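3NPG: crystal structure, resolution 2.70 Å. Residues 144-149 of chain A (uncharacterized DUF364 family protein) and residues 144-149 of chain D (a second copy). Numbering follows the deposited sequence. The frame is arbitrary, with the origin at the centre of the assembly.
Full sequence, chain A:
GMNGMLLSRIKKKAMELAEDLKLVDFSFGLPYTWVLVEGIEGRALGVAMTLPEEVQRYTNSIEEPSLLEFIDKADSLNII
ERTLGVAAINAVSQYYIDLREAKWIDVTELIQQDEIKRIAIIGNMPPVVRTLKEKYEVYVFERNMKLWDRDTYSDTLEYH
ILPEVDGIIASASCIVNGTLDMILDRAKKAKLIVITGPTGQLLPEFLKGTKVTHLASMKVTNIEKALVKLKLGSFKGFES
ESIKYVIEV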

# COMPACT_ATOMS: atom_id res chain seq x y z
N ASN A 144 0.05 -5.02 -7.25
CA ASN A 144 -0.64 -3.82 -6.73
C ASN A 144 -1.83 -4.22 -5.84
O ASN A 144 -2.68 -5.00 -6.27
CB ASN A 144 -1.11 -2.92 -7.89
CG ASN A 144 -1.79 -1.64 -7.45
OD1 ASN A 144 -1.58 -1.13 -6.33
ND2 ASN A 144 -2.57 -1.06 -8.34
N MSE A 145 -1.89 -3.68 -4.60
CA MSE A 145 -2.96 -4.01 -3.65
C MSE A 145 -4.34 -3.52 -4.10
O MSE A 145 -5.35 -4.10 -3.72
CB MSE A 145 -2.63 -3.49 -2.24
CG MSE A 145 -1.49 -4.25 -1.56
SE MSE A 145 -1.80 -6.19 -1.41
CE MSE A 145 -2.52 -6.23 0.41
N LYS A 146 -4.38 -2.45 -4.92
CA LYS A 146 -5.64 -1.89 -5.42
C LYS A 146 -6.39 -2.90 -6.32
O LYS A 146 -7.62 -3.00 -6.25
CB LYS A 146 -5.38 -0.58 -6.18
CG LYS A 146 -6.60 0.33 -6.26
N LEU A 147 -5.64 -3.65 -7.16
CA LEU A 147 -6.20 -4.62 -8.11
C LEU A 147 -6.20 -6.05 -7.51
O LEU A 147 -6.23 -7.03 -8.24
CB LEU A 147 -5.40 -4.59 -9.44
CG LEU A 147 -5.20 -3.21 -10.08
CD1 LEU A 147 -4.06 -3.23 -11.05
CD2 LEU A 147 -6.47 -2.72 -10.75
N TRP A 148 -6.23 -6.14 -6.17
CA TRP A 148 -6.18 -7.41 -5.45
C TRP A 148 -7.58 -8.02 -5.26
O TRP A 148 -8.51 -7.31 -4.87
CB TRP A 148 -5.49 -7.19 -4.09
CG TRP A 148 -5.20 -8.44 -3.32
CD1 TRP A 148 -5.97 -8.99 -2.33
CD2 TRP A 148 -3.97 -9.17 -3.32
NE1 TRP A 148 -5.33 -10.08 -1.79
CE2 TRP A 148 -4.09 -10.21 -2.37
CE3 TRP A 148 -2.78 -9.08 -4.08
CZ2 TRP A 148 -3.08 -11.16 -2.16
CZ3 TRP A 148 -1.78 -10.01 -3.85
CH2 TRP A 148 -1.93 -11.03 -2.90
N ASP A 149 -7.72 -9.33 -5.53
CA ASP A 149 -8.97 -10.09 -5.27
C ASP A 149 -8.73 -11.09 -4.13
O ASP A 149 -7.61 -11.22 -3.64
CB ASP A 149 -9.41 -10.86 -6.54
CG ASP A 149 -9.77 -10.02 -7.73
OD1 ASP A 149 -10.14 -8.84 -7.54
OD2 ASP A 149 -9.78 -10.56 -8.86
N ASN D 144 -8.60 0.57 3.29
CA ASN D 144 -7.59 -0.44 2.93
C ASN D 144 -7.60 -0.70 1.41
O ASN D 144 -8.66 -0.98 0.83
CB ASN D 144 -7.83 -1.75 3.71
CG ASN D 144 -6.82 -2.85 3.42
OD1 ASN D 144 -5.69 -2.60 3.01
ND2 ASN D 144 -7.21 -4.08 3.70
N MSE D 145 -6.42 -0.62 0.76
CA MSE D 145 -6.27 -0.81 -0.69
C MSE D 145 -6.63 -2.23 -1.14
O MSE D 145 -7.08 -2.42 -2.27
CB MSE D 145 -4.83 -0.47 -1.14
CG MSE D 145 -4.49 1.01 -1.00
SE MSE D 145 -5.62 2.16 -2.10
CE MSE D 145 -4.50 2.21 -3.72
N LYS D 146 -6.43 -3.23 -0.25
CA LYS D 146 -6.71 -4.64 -0.55
C LYS D 146 -8.21 -4.88 -0.82
O LYS D 146 -8.56 -5.65 -1.71
CB LYS D 146 -6.23 -5.54 0.59
N LEU D 147 -9.09 -4.20 -0.04
CA LEU D 147 -10.55 -4.36 -0.14
C LEU D 147 -11.19 -3.27 -1.03
O LEU D 147 -12.39 -3.01 -0.92
CB LEU D 147 -11.18 -4.34 1.28
CG LEU D 147 -10.57 -5.32 2.29
CD1 LEU D 147 -10.85 -4.88 3.70
CD2 LEU D 147 -11.07 -6.73 2.06
N TRP D 148 -10.39 -2.67 -1.92
CA TRP D 148 -10.83 -1.60 -2.81
C TRP D 148 -11.49 -2.16 -4.09
O TRP D 148 -11.04 -3.18 -4.62
CB TRP D 148 -9.62 -0.71 -3.18
CG TRP D 148 -9.96 0.54 -3.93
CD1 TRP D 148 -10.09 0.68 -5.28
CD2 TRP D 148 -10.04 1.86 -3.38
NE1 TRP D 148 -10.32 2.00 -5.60
CE2 TRP D 148 -10.29 2.75 -4.45
CE3 TRP D 148 -9.95 2.38 -2.07
CZ2 TRP D 148 -10.45 4.13 -4.26
CZ3 TRP D 148 -10.10 3.75 -1.89
CH2 TRP D 148 -10.35 4.61 -2.97
N ASP D 149 -12.55 -1.48 -4.58
CA ASP D 149 -13.25 -1.83 -5.83
C ASP D 149 -13.29 -0.63 -6.76
O ASP D 149 -13.12 0.51 -6.31
CB ASP D 149 -14.69 -2.29 -5.53
CG ASP D 149 -14.80 -3.66 -4.91
OD1 ASP D 149 -14.07 -4.57 -5.36
OD2 ASP D 149 -15.69 -3.85 -4.06

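Two copies of the same six residues meet reciprocally, residue 145 of each chain lying against residue 146 of the other. The CA atoms of Met A145 and Lys D146 are 4.9 Å apart, and so are those of Lys A146 and Met D145. The contact is small, burying 334 Å² over both sides.

No hydrogen bond joins the two stretches among the atoms modelled. The shortest approach is instead between two carbonyl oxygens, Met A145 O and Met D145 O, at 2.8 Å. Both atoms are acceptors, so the pair is not a hydrogen bond, and the distance alone would mislead anyone counting polar contacts. At 2.70 Å resolution the exact value deserves some caution, but on these coordinates the closest point of the contact offers no evident attraction of its own.

Around that pair sit two weakly polar contacts of the CA-H...O kind. Lys D146 CA lies 3.5 Å from Met A145 O, with an angle of 146° at the hydrogen, and Lys A146 CA lies 3.5 Å from Met D145 O, with an angle of 147°. Each carbonyl oxygen thus lies near both its counterpart and a CA of the other chain.

The same two carbonyls also serve their own chains. Trp A148 N donates a weak hydrogen bond to Met A145 O at 3.3 Å, and Trp D148 N does likewise to Met D145 O at 3.3 Å. Just before them, the side chain of residue 144 reaches forward along its own chain: Lys A146 N bonds weakly to Asn A144 OD1 at 3.4 Å, and Lys D146 N to Asn D144 OD1 at 3.4 Å. The asparagine bonds are near straight (168° and 167°) but long; they and the tryptophan bonds are weak, local contacts within each chain.

The apolar contacts include a pair of methionine CB atoms. Both methionines, present as selenomethionine, point their CA-to-CB bonds toward the other stretch, and Met A145 CB comes within 3.9 Å of Met D145 CB. Their chains then run out over the opposing lysines, Met A145 CE reaching 3.8 Å from Lys D146 CB and Met D145 CE the same 3.8 Å from Lys A146 CG. The lysines contribute carbon here; their amines are not modelled, so nothing can be said of any charge pairing.

The tryptophans complete the contact less evenly. Lys A146 CG approaches Trp D148 CD1 to 3.6 Å, obliquely to the ring. In the reciprocal pairing, where Lys D146 is modelled only to CB, the closest pair is Trp A148 O and Lys D146 O at 3.6 Å, two acceptors and so not a hydrogen bond. Leu A147 and Leu D147 point their CA-to-CB bonds away and take no part. The lesson is one of repeated small backbone and carbon contacts around a close carbonyl pair.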